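Long-range contacts in TRAP-T family transporter, DctP (Periplasmic binding) subunit (Sulfitobacter sp. NAS-14.1, PDB 4PF8), which binds beta-D-galacturonate and, as a TRAP-family periplasmic solute-binding subunit, probably passes it to membrane partners for uptake: residues N100-P105 against I231-L236; Q94-T99 against G127-E132; G139-G144 against N260-Q265. All blocks are in the same frame, centred on the assembly; numbering follows the deposited sequence.

Contact 1: residues N100-P105 against I231-L236; sequences NVVSLP and IIPECL. With GTR (beta-D-galactopyranuronic acid), chain D.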
loop_
_atom_site.group_PDB
_atom_site.type_symbol
_atom_site.label_atom_id
_atom_site.label_comp_id
_atom_site.label_asym_id
_atom_site.label_seq_id
_atom_site.Cartn_x
_atom_site.Cartn_y
_atom_site.Cartn_z
ATOM N N ASN A 100 -3.257 1.937 11.353
ATOM C CA ASN A 100 -3.728 3.215 10.811
ATOM C C ASN A 100 -2.652 4.279 10.806
ATOM O O ASN A 100 -2.679 5.174 9.986
ATOM C CB ASN A 100 -4.957 3.732 11.562
ATOM C CG ASN A 100 -6.205 2.997 11.186
ATOM O OD1 ASN A 100 -6.609 3.006 10.029
ATOM N ND2 ASN A 100 -6.818 2.332 12.154
ATOM N N VAL A 101 -1.694 4.176 11.721
ATOM C CA VAL A 101 -0.668 5.208 11.854
ATOM C C VAL A 101 0.148 5.445 10.579
ATOM O O VAL A 101 0.616 6.550 10.351
ATOM C CB VAL A 101 0.288 4.912 13.032
ATOM C CG1 VAL A 101 -0.491 4.825 14.337
ATOM C CG2 VAL A 101 1.090 3.632 12.780
ATOM N N VAL A 102 0.339 4.424 9.751
ATOM C CA VAL A 102 1.119 4.592 8.518
ATOM C C VAL A 102 0.297 5.181 7.384
ATOM O O VAL A 102 0.844 5.569 6.351
ATOM C CB VAL A 102 1.776 3.276 8.022
ATOM C CG1 VAL A 102 2.625 2.690 9.111
ATOM C CG2 VAL A 102 0.708 2.284 7.518
ATOM N N SER A 103 -1.011 5.276 7.580
ATOM C CA SER A 103 -1.906 5.884 6.597
ATOM C C SER A 103 -2.186 7.362 6.866
ATOM O O SER A 103 -3.022 7.978 6.208
ATOM C CB SER A 103 -3.218 5.121 6.539
ATOM O OG SER A 103 -3.009 3.889 5.894
ATOM N N LEU A 104 -1.491 7.927 7.847
ATOM C CA LEU A 104 -1.632 9.352 8.109
ATOM C C LEU A 104 -0.828 10.118 7.069
ATOM O O LEU A 104 0.272 9.735 6.744
ATOM C CB LEU A 104 -1.141 9.659 9.525
ATOM C CG LEU A 104 -2.083 9.171 10.631
ATOM C CD1 LEU A 104 -1.389 9.226 11.970
ATOM C CD2 LEU A 104 -3.361 10.011 10.674
ATOM N N PRO A 105 -1.395 11.205 6.532
ATOM C CA PRO A 105 -0.698 11.907 5.459
ATOM C C PRO A 105 0.597 12.541 5.970
ATOM O O PRO A 105 0.629 13.110 7.054
ATOM C CB PRO A 105 -1.695 12.993 5.011
ATOM C CG PRO A 105 -2.795 12.993 5.998
ATOM C CD PRO A 105 -2.750 11.696 6.783
ATOM N N ILE A 231 2.790 7.636 2.192
ATOM C CA ILE A 231 3.812 6.613 1.963
ATOM C C ILE A 231 3.332 5.433 2.793
ATOM O O ILE A 231 3.395 5.470 4.030
ATOM C CB ILE A 231 5.190 7.061 2.428
ATOM C CG1 ILE A 231 5.716 8.199 1.528
ATOM C CG2 ILE A 231 6.165 5.898 2.475
ATOM C CD1 ILE A 231 6.923 8.938 2.112
ATOM N N ILE A 232 2.830 4.414 2.113
ATOM C CA ILE A 232 2.132 3.325 2.783
ATOM C C ILE A 232 2.886 2.027 2.542
ATOM O O ILE A 232 2.913 1.531 1.431
ATOM C CB ILE A 232 0.657 3.214 2.343
ATOM C CG1 ILE A 232 -0.057 4.547 2.611
ATOM C CG2 ILE A 232 -0.043 2.108 3.097
ATOM C CD1 ILE A 232 -1.479 4.514 2.362
ATOM N N PRO A 233 3.534 1.508 3.588
ATOM C CA PRO A 233 4.263 0.246 3.412
ATOM C C PRO A 233 3.332 -0.897 3.121
ATOM O O PRO A 233 2.147 -0.804 3.434
ATOM C CB PRO A 233 4.916 0.013 4.778
ATOM C CG PRO A 233 4.787 1.312 5.512
ATOM C CD PRO A 233 3.584 1.978 4.976
ATOM N N GLU A 234 3.865 -1.960 2.522
ATOM C CA GLU A 234 3.096 -3.164 2.284
ATOM C C GLU A 234 3.767 -4.280 3.034
ATOM O O GLU A 234 4.965 -4.210 3.327
ATOM C CB GLU A 234 3.015 -3.452 0.795
ATOM C CG GLU A 234 2.599 -2.194 0.087
ATOM C CD GLU A 234 1.997 -2.404 -1.259
ATOM O OE1 GLU A 234 2.388 -3.361 -1.960
ATOM O OE2 GLU A 234 1.116 -1.580 -1.624
ATOM N N CYS A 235 3.004 -5.293 3.379
ATOM C CA CYS A 235 3.516 -6.353 4.199
ATOM C C CYS A 235 3.354 -7.683 3.491
ATOM O O CYS A 235 2.232 -8.050 3.110
ATOM C CB CYS A 235 2.782 -6.336 5.519
ATOM S SG CYS A 235 3.339 -7.565 6.663
ATOM N N LEU A 236 4.480 -8.345 3.268
ATOM C CA LEU A 236 4.490 -9.746 2.868
ATOM C C LEU A 236 4.196 -10.501 4.147
ATOM O O LEU A 236 4.936 -10.395 5.130
ATOM C CB LEU A 236 5.862 -10.180 2.323
ATOM C CG LEU A 236 5.974 -11.696 2.118
ATOM C CD1 LEU A 236 5.079 -12.217 1.005
ATOM C CD2 LEU A 236 7.443 -12.064 1.850
HETATM C C1 GTR D . -1.394 0.264 -4.479
HETATM C C2 GTR D . -1.133 -0.840 -3.510
HETATM C C3 GTR D . -2.271 -1.836 -3.637
HETATM C C4 GTR D . -3.612 -1.184 -3.328
HETATM C C5 GTR D . -3.745 -0.014 -4.297
HETATM C C6 GTR D . -5.017 0.774 -4.010
HETATM O O1 GTR D . -0.364 1.295 -4.363
HETATM O O2 GTR D . 0.118 -1.474 -3.891
HETATM O O3 GTR D . -2.050 -2.843 -2.625
HETATM O O4 GTR D . -3.569 -0.703 -1.973
HETATM O O5 GTR D . -2.616 0.879 -4.205
HETATM O O6A GTR D . -4.951 2.011 -4.238
HETATM O O6B GTR D . -6.062 0.150 -3.713
HETATM O O HOH W 1 1.630 7.942 4.968
#
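V102 packing against P233 makes a small, buried, mainly apolar contact close to the middle of the chain, where the loop after helix 89-92 lies against the link leading into strand 234-239. CB of V102 sits 3.8 Å from CD of P233, and CG2 of V102 lies almost as near to that ring carbon. The torsion of V102 (chi1 -56°) puts CG2 in the crowded position between the backbone N and the carbonyl carbon, turned to the proline ring. I232 approaches from beside it: its CD1, carried out by an extended side chain, reaches 3.9 Å from OG of S103, while F174 of helix 172-179 touches both of these residues.

The backbones meet less directly. V102 O and I231 O are 3.5 Å apart, both acceptors, and a water mediates between the segments instead. It accepts from I231 N at 3.0 Å and lies 2.9 Å from V102 O; L104 O is a further acceptor, so its protons are probably shared among more oxygens than they can serve at once.

Just beyond P233, the side chain of E234 turns to the other side of the link. Its OE2 takes a very short hydrogen bond, 2.5 Å, from O2 of the bound galacturonate, which is also hydrogen-bonded to N207, R167, R146, H32 and Q70. Residues 231-233 join strand 223-230 of one sheet to strand 234-239 of the other, a crossing typical of the hinge beside the ligand cleft of two-lobed periplasmic binding proteins.

Contact 2: residues Q94-T99 against G127-E132; sequences QAVPAT and GKALEE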
loop_
_atom_site.group_PDB
_atom_site.type_symbol
_atom_site.label_atom_id
_atom_site.label_comp_id
_atom_site.label_asym_id
_atom_site.label_seq_id
_atom_site.Cartn_x
_atom_site.Cartn_y
_atom_site.Cartn_z
ATOM N N GLN A 94 -8.650 -1.465 9.211
ATOM C CA GLN A 94 -9.894 -1.974 9.796
ATOM C C GLN A 94 -9.690 -3.227 10.670
ATOM O O GLN A 94 -10.223 -3.319 11.775
ATOM C CB GLN A 94 -10.933 -2.239 8.701
ATOM C CG GLN A 94 -12.317 -2.552 9.240
ATOM C CD GLN A 94 -13.416 -2.320 8.214
ATOM O OE1 GLN A 94 -13.217 -1.622 7.217
ATOM N NE2 GLN A 94 -14.590 -2.899 8.463
ATOM N N ALA A 95 -8.909 -4.181 10.177
ATOM C CA ALA A 95 -8.653 -5.416 10.893
ATOM C C ALA A 95 -7.669 -5.207 12.024
ATOM O O ALA A 95 -7.756 -5.870 13.057
ATOM C CB ALA A 95 -8.092 -6.454 9.935
ATOM N N VAL A 96 -6.708 -4.315 11.800
ATOM C CA VAL A 96 -5.604 -4.107 12.727
ATOM C C VAL A 96 -5.438 -2.613 13.009
ATOM O O VAL A 96 -4.691 -1.915 12.330
ATOM C CB VAL A 96 -4.294 -4.683 12.161
ATOM C CG1 VAL A 96 -3.221 -4.657 13.250
ATOM C CG2 VAL A 96 -4.546 -6.093 11.629
ATOM N N PRO A 97 -6.156 -2.111 14.013
ATOM C CA PRO A 97 -6.204 -0.658 14.223
ATOM C C PRO A 97 -4.836 0.033 14.352
ATOM O O PRO A 97 -4.700 1.172 13.898
ATOM C CB PRO A 97 -7.028 -0.530 15.504
ATOM C CG PRO A 97 -7.962 -1.727 15.441
ATOM C CD PRO A 97 -7.148 -2.825 14.839
ATOM N N ALA A 98 -3.837 -0.639 14.925
ATOM C CA ALA A 98 -2.516 -0.019 15.072
ATOM C C ALA A 98 -1.935 0.435 13.733
ATOM O O ALA A 98 -1.202 1.435 13.660
ATOM C CB ALA A 98 -1.553 -0.969 15.765
ATOM N N THR A 99 -2.279 -0.261 12.659
ATOM C CA THR A 99 -1.676 0.047 11.376
ATOM C C THR A 99 -2.217 1.342 10.773
ATOM O O THR A 99 -1.681 1.792 9.791
ATOM C CB THR A 99 -1.825 -1.085 10.337
ATOM O OG1 THR A 99 -3.209 -1.281 10.015
ATOM C CG2 THR A 99 -1.212 -2.362 10.867
ATOM N N GLY A 127 4.340 -5.193 13.673
ATOM C CA GLY A 127 4.378 -6.645 13.508
ATOM C C GLY A 127 3.672 -7.366 14.650
ATOM O O GLY A 127 2.961 -8.347 14.423
ATOM N N LYS A 128 3.864 -6.901 15.885
ATOM C CA LYS A 128 3.196 -7.507 17.045
ATOM C C LYS A 128 1.684 -7.312 16.952
ATOM O O LYS A 128 0.914 -8.220 17.233
ATOM C CB LYS A 128 3.759 -6.916 18.349
ATOM C CG LYS A 128 3.119 -7.429 19.631
ATOM C CD LYS A 128 3.879 -6.924 20.874
ATOM C CE LYS A 128 3.199 -7.326 22.195
ATOM N NZ LYS A 128 1.716 -7.499 22.067
ATOM N N ALA A 129 1.249 -6.121 16.544
ATOM C CA ALA A 129 -0.181 -5.862 16.381
ATOM C C ALA A 129 -0.797 -6.788 15.330
ATOM O O ALA A 129 -1.908 -7.288 15.507
ATOM C CB ALA A 129 -0.417 -4.405 16.003
ATOM N N LEU A 130 -0.088 -6.998 14.231
ATOM C CA LEU A 130 -0.565 -7.907 13.197
ATOM C C LEU A 130 -0.671 -9.333 13.727
ATOM O O LEU A 130 -1.625 -10.041 13.430
ATOM C CB LEU A 130 0.343 -7.858 11.984
ATOM C CG LEU A 130 0.258 -6.573 11.156
ATOM C CD1 LEU A 130 1.524 -6.383 10.320
ATOM C CD2 LEU A 130 -0.977 -6.599 10.273
ATOM N N GLU A 131 0.304 -9.759 14.521
ATOM C CA GLU A 131 0.306 -11.120 15.039
ATOM C C GLU A 131 -0.900 -11.351 15.940
ATOM O O GLU A 131 -1.476 -12.441 15.961
ATOM C CB GLU A 131 1.602 -11.395 15.812
ATOM C CG GLU A 131 1.754 -12.842 16.250
ATOM C CD GLU A 131 3.015 -13.088 17.082
ATOM O OE1 GLU A 131 3.708 -12.109 17.433
ATOM O OE2 GLU A 131 3.315 -14.257 17.384
ATOM N N GLU A 132 -1.287 -10.324 16.696
ATOM C CA GLU A 132 -2.463 -10.385 17.566
ATOM C C GLU A 132 -3.758 -10.597 16.803
ATOM O O GLU A 132 -4.768 -11.055 17.361
ATOM C CB GLU A 132 -2.568 -9.110 18.390
ATOM C CG GLU A 132 -1.511 -9.055 19.457
ATOM C CD GLU A 132 -1.565 -7.782 20.262
ATOM O OE1 GLU A 132 -2.296 -6.847 19.847
ATOM O OE2 GLU A 132 -0.863 -7.722 21.298
#
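The methyl groups of A98 and A129 face one another at 3.6 Å, CB to CB, and around this pair a short 3-10 turn settles on the last turns of helix 121-132. The backbones keep an even spacing here: the CA atoms of A98 and A129 are 6.4 Å apart, and those of V96 and L130 are separated by nearly the same distance.

V96 divides its two methyls between two neighbours on the helix. CG1, anti to the backbone N (chi1 -171°), points at the backbone carbonyl of A129, 3.7 Å from A129 O, with A129 CB a little farther off. The same torsion swings CG2 beside the backbone N, from where it meets CD2 of L130 at 3.9 Å, the two side chains crossing at about a right angle. L130 starts out across the contact rather than into it, and it is the CD2 branch that closes the gap; a second conformer of this leucine is deposited, so its packing is perhaps not unique.

In the fold, this is a loop laid over a helix of an alpha/beta lobe: helix 121-132 leads directly into strand 135-141, the edge strand of the five-stranded sheet, and M92 of helix 89-92 touches both T99 and L130.

The turn is fastened at V96 O, which accepts from T99 N and again from T99 OG1, the latter at 2.8 Å and in the carbonyl plane. With chi1 at 65°, T99 folds its hydroxyl back to that carbonyl and leaves CG2 directed to L130 CD2, a looser approach of 4.3 Å.

Contact 3: residues G139-G144 against N260-Q265; sequences GYYDAG and NSTDLQ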
loop_
_atom_site.group_PDB
_atom_site.type_symbol
_atom_site.label_atom_id
_atom_site.label_comp_id
_atom_site.label_asym_id
_atom_site.label_seq_id
_atom_site.Cartn_x
_atom_site.Cartn_y
_atom_site.Cartn_z
ATOM N N GLY A 139 8.061 -9.259 5.995
ATOM C CA GLY A 139 8.858 -8.186 5.457
ATOM C C GLY A 139 7.979 -7.073 4.960
ATOM O O GLY A 139 6.801 -7.274 4.691
ATOM N N TYR A 140 8.550 -5.881 4.878
ATOM C CA TYR A 140 7.834 -4.707 4.383
ATOM C C TYR A 140 8.318 -4.286 2.996
ATOM O O TYR A 140 9.464 -3.850 2.793
ATOM C CB TYR A 140 7.918 -3.552 5.411
ATOM C CG TYR A 140 7.273 -3.904 6.730
ATOM C CD1 TYR A 140 5.891 -4.106 6.813
ATOM C CD2 TYR A 140 8.031 -4.044 7.892
ATOM C CE1 TYR A 140 5.294 -4.466 8.000
ATOM C CE2 TYR A 140 7.432 -4.388 9.099
ATOM C CZ TYR A 140 6.055 -4.600 9.138
ATOM O OH TYR A 140 5.443 -4.949 10.330
ATOM N N TYR A 141 7.430 -4.466 2.033
ATOM C CA TYR A 141 7.664 -4.113 0.634
ATOM C C TYR A 141 7.426 -2.622 0.414
ATOM O O TYR A 141 6.637 -1.989 1.112
ATOM C CB TYR A 141 6.725 -4.913 -0.282
ATOM C CG TYR A 141 7.091 -6.372 -0.590
ATOM C CD1 TYR A 141 7.943 -7.109 0.215
ATOM C CD2 TYR A 141 6.547 -7.003 -1.697
ATOM C CE1 TYR A 141 8.246 -8.451 -0.099
ATOM C CE2 TYR A 141 6.845 -8.310 -2.015
ATOM C CZ TYR A 141 7.685 -9.031 -1.222
ATOM O OH TYR A 141 7.958 -10.340 -1.553
ATOM N N ASP A 142 8.142 -2.070 -0.555
ATOM C CA ASP A 142 8.074 -0.658 -0.925
ATOM C C ASP A 142 6.902 -0.406 -1.860
ATOM O O ASP A 142 6.685 -1.152 -2.807
ATOM C CB ASP A 142 9.386 -0.322 -1.646
ATOM C CG ASP A 142 9.683 1.170 -1.755
ATOM O OD1 ASP A 142 8.796 2.031 -1.553
ATOM O OD2 ASP A 142 10.873 1.467 -2.078
ATOM N N ALA A 143 6.145 0.647 -1.589
ATOM C CA ALA A 143 5.117 1.109 -2.513
ATOM C C ALA A 143 5.273 2.608 -2.769
ATOM O O ALA A 143 4.318 3.295 -3.153
ATOM C CB ALA A 143 3.733 0.795 -2.001
ATOM N N GLY A 144 6.489 3.096 -2.583
ATOM C CA GLY A 144 6.772 4.479 -2.896
ATOM C C GLY A 144 5.818 5.427 -2.214
ATOM O O GLY A 144 5.394 5.187 -1.107
ATOM N N ASN A 260 14.694 -12.298 2.026
ATOM C CA ASN A 260 15.331 -12.233 0.717
ATOM C C ASN A 260 14.396 -11.624 -0.328
ATOM O O ASN A 260 14.824 -10.845 -1.176
ATOM C CB ASN A 260 15.805 -13.627 0.271
ATOM C CG ASN A 260 16.984 -14.123 1.074
ATOM O OD1 ASN A 260 17.762 -13.341 1.610
ATOM N ND2 ASN A 260 17.126 -15.436 1.147
ATOM N N SER A 261 13.110 -11.968 -0.256
ATOM C CA SER A 261 12.155 -11.489 -1.259
ATOM C C SER A 261 11.873 -10.002 -1.076
ATOM O O SER A 261 11.579 -9.312 -2.040
ATOM C CB SER A 261 10.869 -12.305 -1.206
ATOM O OG SER A 261 10.015 -11.854 -0.200
ATOM N N THR A 262 11.984 -9.528 0.159
ATOM C CA THR A 262 11.812 -8.100 0.455
ATOM C C THR A 262 12.990 -7.312 -0.104
ATOM O O THR A 262 12.815 -6.243 -0.709
ATOM C CB THR A 262 11.674 -7.866 1.969
ATOM O OG1 THR A 262 10.537 -8.578 2.461
ATOM C CG2 THR A 262 11.493 -6.394 2.294
ATOM N N ASP A 263 14.190 -7.841 0.058
ATOM C CA ASP A 263 15.372 -7.205 -0.528
ATOM C C ASP A 263 15.223 -7.110 -2.045
ATOM O O ASP A 263 15.517 -6.064 -2.653
ATOM C CB ASP A 263 16.643 -7.977 -0.197
ATOM C CG ASP A 263 17.057 -7.837 1.247
ATOM O OD1 ASP A 263 16.605 -6.882 1.914
ATOM O OD2 ASP A 263 17.866 -8.677 1.704
ATOM N N LEU A 264 14.755 -8.197 -2.656
ATOM C CA LEU A 264 14.559 -8.234 -4.100
ATOM C C LEU A 264 13.484 -7.235 -4.517
ATOM O O LEU A 264 13.699 -6.433 -5.431
ATOM C CB LEU A 264 14.176 -9.644 -4.573
ATOM C CG LEU A 264 13.740 -9.732 -6.036
ATOM C CD1 LEU A 264 14.903 -9.407 -6.949
ATOM C CD2 LEU A 264 13.179 -11.098 -6.348
ATOM N N GLN A 265 12.334 -7.251 -3.845
ATOM C CA GLN A 265 11.249 -6.374 -4.251
ATOM C C GLN A 265 11.665 -4.922 -4.179
ATOM O O GLN A 265 11.288 -4.132 -5.043
ATOM C CB GLN A 265 10.003 -6.587 -3.403
ATOM C CG GLN A 265 8.817 -5.798 -3.938
ATOM C CD GLN A 265 8.641 -4.419 -3.319
ATOM O OE1 GLN A 265 9.345 -4.034 -2.391
ATOM N NE2 GLN A 265 7.675 -3.668 -3.838
#
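The end of edge strand 135-141 packs on the long helix 248-282 through Y141, which meets S261, T262 and Q265. Over these segments the two axes run nearly parallel, 15° apart and 7.9 Å from each other. Q265 lies over one face of the Y141 ring: its CB stands 3.8 Å from the centroid in a CH-pi contact, and CG comes within 3.4 Å of CD2. At the ring edge, near its plane, are T262 OG1, itself bonded to G258 O, and S261 OG, which accepts a hydrogen bond of 2.9 Å from Y141 OH.

Bending at chi2 (-93°) lays the Q265 amide almost parallel to the ring, 10° away, and brings it to the backbone of D142. There OE1 accepts from D142 N and NE2 donates to D142 O, each at 2.9 Å; the second bond is nearly straight and uses a lone pair in the carbonyl plane. One side chain thus takes both backbone groups of a residue just past the strand. A leucine in place of Y141 would probably leave S261 OG without its tyrosine donor and Q265 without a flat face to lie on.

D142 OD1 accepts from G144 N in an Asx turn, while OD2 binds Y115. The chain then crosses to strand 146-150 of the other sheet, beside a long helix characteristic of DctP-type binding proteins.

All three contacts are largely buried, yet they differ in depth: the centre of contact 1 lies about 6 Å from the centre of the chain, that of contact 3 about 12 Å and that of contact 2 about 15 Å. Contacts 1 and 3 share a sheet, in which strands 234-239 and 135-141 are neighbours, with a probable hydrogen bond of 2.8 Å between E234 O and Y141 N. Contacts 1 and 2 share a loop, one 3-10 segment running from 97 to 102, and L130 CD1 packs near C235 SG and Y140 OH. Chemistry follows place: a water-bridged hinge beside the sugar, methyl packing at the periphery, and direct polar bonds where helix meets edge strand.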